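Lipoprotein (Actinomyces odontolyticus, PDB 3UP9) probably binds L-methionine as the substrate-binding lipoprotein of a membrane uptake system, holding selenomethionine in the cleft between its two lobes. Local coordinates at residues F177-G182 / K234-G239. Residues are numbered along the deposited sequence; the frame is centred on the assembly and turned at random.
Sequences FAQEGG and KTWSDG
Trp236, the residue at which the chain leaves helical geometry after helix 226-235, meets Gln179 of helix 175-180 through side chains alone, their CA atoms 10.7 Å apart. Just before it, Thr235 lays CG2 over one face of the indole, toward the rim and 3.7 Å above the plane. Trp236 also packs on Pro17 and Ile21 of helix 15-28. The indole points its N-H at the glutamine: NE1 of Trp236 gives a hydrogen bond of 2.8 Å to OE1 of Gln179, bent to 152° at the hydrogen. The oxygen comes to the ring edge, tilted slightly from the indole plane, while the donor stands above the carbonyl plane of the amide; the two planes are 61° apart. Gln179 reaches this place with CG anti to its carbonyl carbon (chi1 -71°) and a bend at chi2 that brings OE1 to the indole N-H. Its OE1 is also hydrogen-bonded to OG of Ser16, so two partners grip the oxygen. Farther along, Asp238 meets the same amide only through water: NE2 of Gln179 donates to the water at 2.8 Å, and the water donates to OD2 of Asp238 at 2.7 Å. With OE1 held twice and NE2 giving to the water, the amide's flip is fixed. OD1 of Asp238 is held by OG of Ser240. A leucine in place of Gln179 would probably leave the buried indole N-H and OG of Ser16 without this acceptor and break the water link to Asp238. On the glutamine side the helix closes in a Schellman motif with Gly182 at positive phi. The contact bridges the lobes of the five-stranded and seven-stranded sheets beside the cleft, the Gln179 side chain about 8 Å from the selenomethionine between nearest atoms, consistent with the closed, ligand-bound state of the two-lobed periplasmic-binding-protein fold.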
ATOM      1  N   PHE A 177       2.914  -5.689   2.600  1.00 37.50           N
ATOM      2  CA  PHE A 177       3.947  -6.734   2.438  1.00 40.71           C
ATOM      3  C   PHE A 177       4.640  -7.068   3.797  1.00 40.09           C
ATOM      4  O   PHE A 177       4.888  -8.249   4.104  1.00 42.32           O
ATOM      5  CB  PHE A 177       5.003  -6.366   1.347  1.00 40.26           C
ATOM      6  CG  PHE A 177       4.446  -6.290  -0.047  1.00 40.94           C
ATOM      7  CD1 PHE A 177       3.744  -7.387  -0.591  1.00 39.80           C
ATOM      8  CD2 PHE A 177       4.651  -5.136  -0.846  1.00 37.94           C
ATOM      9  CE1 PHE A 177       3.190  -7.311  -1.867  1.00 40.27           C
ATOM     10  CE2 PHE A 177       4.125  -5.076  -2.108  1.00 40.41           C
ATOM     11  CZ  PHE A 177       3.385  -6.165  -2.635  1.00 39.80           C
ATOM     12  N   ALA A 178       4.920  -6.027   4.589  1.00 39.33           N
ATOM     13  CA  ALA A 178       5.476  -6.175   5.924  1.00 40.99           C
ATOM     14  C   ALA A 178       4.499  -7.019   6.741  1.00 40.44           C
ATOM     15  O   ALA A 178       4.920  -7.875   7.466  1.00 38.27           O
ATOM     16  CB  ALA A 178       5.726  -4.810   6.597  1.00 37.84           C
ATOM     17  N   GLN A 179       3.204  -6.769   6.578  1.00 40.78           N
ATOM     18  CA  GLN A 179       2.153  -7.487   7.301  1.00 40.17           C
ATOM     19  C   GLN A 179       2.184  -8.971   6.969  1.00 41.55           C
ATOM     20  O   GLN A 179       2.188  -9.797   7.870  1.00 42.53           O
ATOM     21  CB  GLN A 179       0.779  -6.919   6.999  1.00 39.56           C
ATOM     22  CG  GLN A 179       0.439  -5.534   7.579  1.00 42.82           C
ATOM     23  CD  GLN A 179      -0.082  -5.591   8.999  1.00 43.84           C
ATOM     24  OE1 GLN A 179      -1.173  -6.120   9.250  1.00 47.14           O
ATOM     25  NE2 GLN A 179       0.724  -5.104   9.946  1.00 41.64           N
ATOM     26  N   GLU A 180       2.195  -9.301   5.677  1.00 45.22           N
ATOM     27  CA  GLU A 180       2.306 -10.672   5.219  1.00 43.93           C
ATOM     28  C   GLU A 180       3.517 -11.328   5.844  1.00 43.41           C
ATOM     29  O   GLU A 180       3.418 -12.456   6.222  1.00 41.72           O
ATOM     30  CB  GLU A 180       2.431 -10.757   3.705  1.00 49.49           C
ATOM     31  CG  GLU A 180       1.127 -10.736   2.920  1.00 55.86           C
ATOM     32  CD  GLU A 180       0.168 -11.772   3.420  1.00 61.79           C
ATOM     33  OE1 GLU A 180       0.463 -12.991   3.294  1.00 56.45           O
ATOM     34  OE2 GLU A 180      -0.852 -11.340   4.006  1.00 74.52           O
ATOM     35  N   GLY A 181       4.650 -10.622   5.974  1.00 43.07           N
ATOM     36  CA  GLY A 181       5.878 -11.187   6.547  1.00 42.62           C
ATOM     37  C   GLY A 181       6.039 -11.256   8.060  1.00 46.96           C
ATOM     38  O   GLY A 181       7.148 -11.539   8.563  1.00 49.02           O
ATOM     39  N   GLY A 182       4.956 -11.001   8.802  1.00 49.03           N
ATOM     40  CA  GLY A 182       4.984 -11.036  10.262  1.00 49.46           C
ATOM     41  C   GLY A 182       5.688  -9.814  10.848  1.00 47.41           C
ATOM     42  O   GLY A 182       6.153  -9.830  11.959  1.00 49.36           O
ATOM     43  N   LYS A 234      -8.254  -0.636  17.025  1.00 51.60           N
ATOM     44  CA  LYS A 234      -8.186  -1.788  17.916  1.00 53.57           C
ATOM     45  C   LYS A 234      -7.244  -2.809  17.340  1.00 50.55           C
ATOM     46  O   LYS A 234      -6.442  -3.345  18.050  1.00 55.30           O
ATOM     47  CB  LYS A 234      -9.568  -2.419  18.169  1.00 58.29           C
ATOM     48  CG  LYS A 234     -10.506  -1.608  19.079  1.00 64.53           C
ATOM     49  CD  LYS A 234     -11.733  -2.402  19.550  1.00 69.84           C
ATOM     50  CE  LYS A 234     -12.967  -2.311  18.636  1.00 73.20           C
ATOM     51  NZ  LYS A 234     -14.192  -2.206  19.501  1.00 74.55           N
ATOM     52  N   THR A 235      -7.312  -3.058  16.048  1.00 47.55           N
ATOM     53  CA  THR A 235      -6.573  -4.165  15.432  1.00 47.17           C
ATOM     54  C   THR A 235      -5.056  -3.876  15.267  1.00 45.06           C
ATOM     55  O   THR A 235      -4.212  -4.740  15.505  1.00 49.69           O
ATOM     56  CB  THR A 235      -7.280  -4.562  14.105  1.00 45.69           C
ATOM     57  OG1 THR A 235      -8.685  -4.734  14.379  1.00 43.63           O
ATOM     58  CG2 THR A 235      -6.699  -5.834  13.486  1.00 42.94           C
ATOM     59  N   TRP A 236      -4.727  -2.648  14.901  1.00 45.77           N
ATOM     60  CA  TRP A 236      -3.350  -2.163  14.726  1.00 43.35           C
ATOM     61  C   TRP A 236      -3.071  -1.039  15.654  1.00 44.76           C
ATOM     62  O   TRP A 236      -3.483   0.074  15.391  1.00 48.44           O
ATOM     63  CB  TRP A 236      -3.143  -1.672  13.300  1.00 40.93           C
ATOM     64  CG  TRP A 236      -3.257  -2.795  12.310  1.00 40.67           C
ATOM     65  CD1 TRP A 236      -2.270  -3.710  11.945  1.00 38.20           C
ATOM     66  CD2 TRP A 236      -4.449  -3.160  11.500  1.00 38.95           C
ATOM     67  NE1 TRP A 236      -2.769  -4.598  11.041  1.00 37.85           N
ATOM     68  CE2 TRP A 236      -4.069  -4.337  10.745  1.00 37.24           C
ATOM     69  CE3 TRP A 236      -5.773  -2.653  11.369  1.00 38.55           C
ATOM     70  CZ2 TRP A 236      -4.965  -4.974   9.877  1.00 38.79           C
ATOM     71  CZ3 TRP A 236      -6.679  -3.321  10.509  1.00 37.13           C
ATOM     72  CH2 TRP A 236      -6.277  -4.434   9.769  1.00 37.40           C
ATOM     73  N   SER A 237      -2.392  -1.297  16.765  1.00 47.91           N
ATOM     74  CA  SER A 237      -1.887  -0.208  17.636  1.00 50.41           C
ATOM     75  C   SER A 237      -0.372  -0.181  17.595  1.00 51.60           C
ATOM     76  O   SER A 237       0.204   0.416  18.416  1.00 53.69           O
ATOM     77  CB  SER A 237      -2.331  -0.432  19.079  1.00 51.09           C
ATOM     78  OG  SER A 237      -2.246  -1.804  19.400  1.00 48.18           O
ATOM     79  N   ASP A 238       0.242  -0.854  16.624  1.00 56.26           N
ATOM     80  CA  ASP A 238       1.701  -0.989  16.463  1.00 56.72           C
ATOM     81  C   ASP A 238       2.202  -0.016  15.441  1.00 54.69           C
ATOM     82  O   ASP A 238       3.264  -0.240  14.879  1.00 50.82           O
ATOM     83  CB  ASP A 238       2.052  -2.395  15.949  1.00 59.90           C
ATOM     84  CG  ASP A 238       1.289  -2.782  14.612  1.00 61.95           C
ATOM     85  OD1 ASP A 238       0.814  -1.903  13.851  1.00 56.77           O
ATOM     86  OD2 ASP A 238       1.174  -3.993  14.308  1.00 67.71           O
ATOM     87  N   GLY A 239       1.390   1.005  15.141  1.00 56.83           N
ATOM     88  CA  GLY A 239       1.709   2.043  14.146  1.00 51.97           C
ATOM     89  C   GLY A 239       1.736   1.666  12.671  1.00 50.72           C
ATOM     90  O   GLY A 239       2.075   2.512  11.837  1.00 51.01           O
TER
HETATM   91  O   HOH W   1       0.253  -5.826  12.565  1.00 40.16           O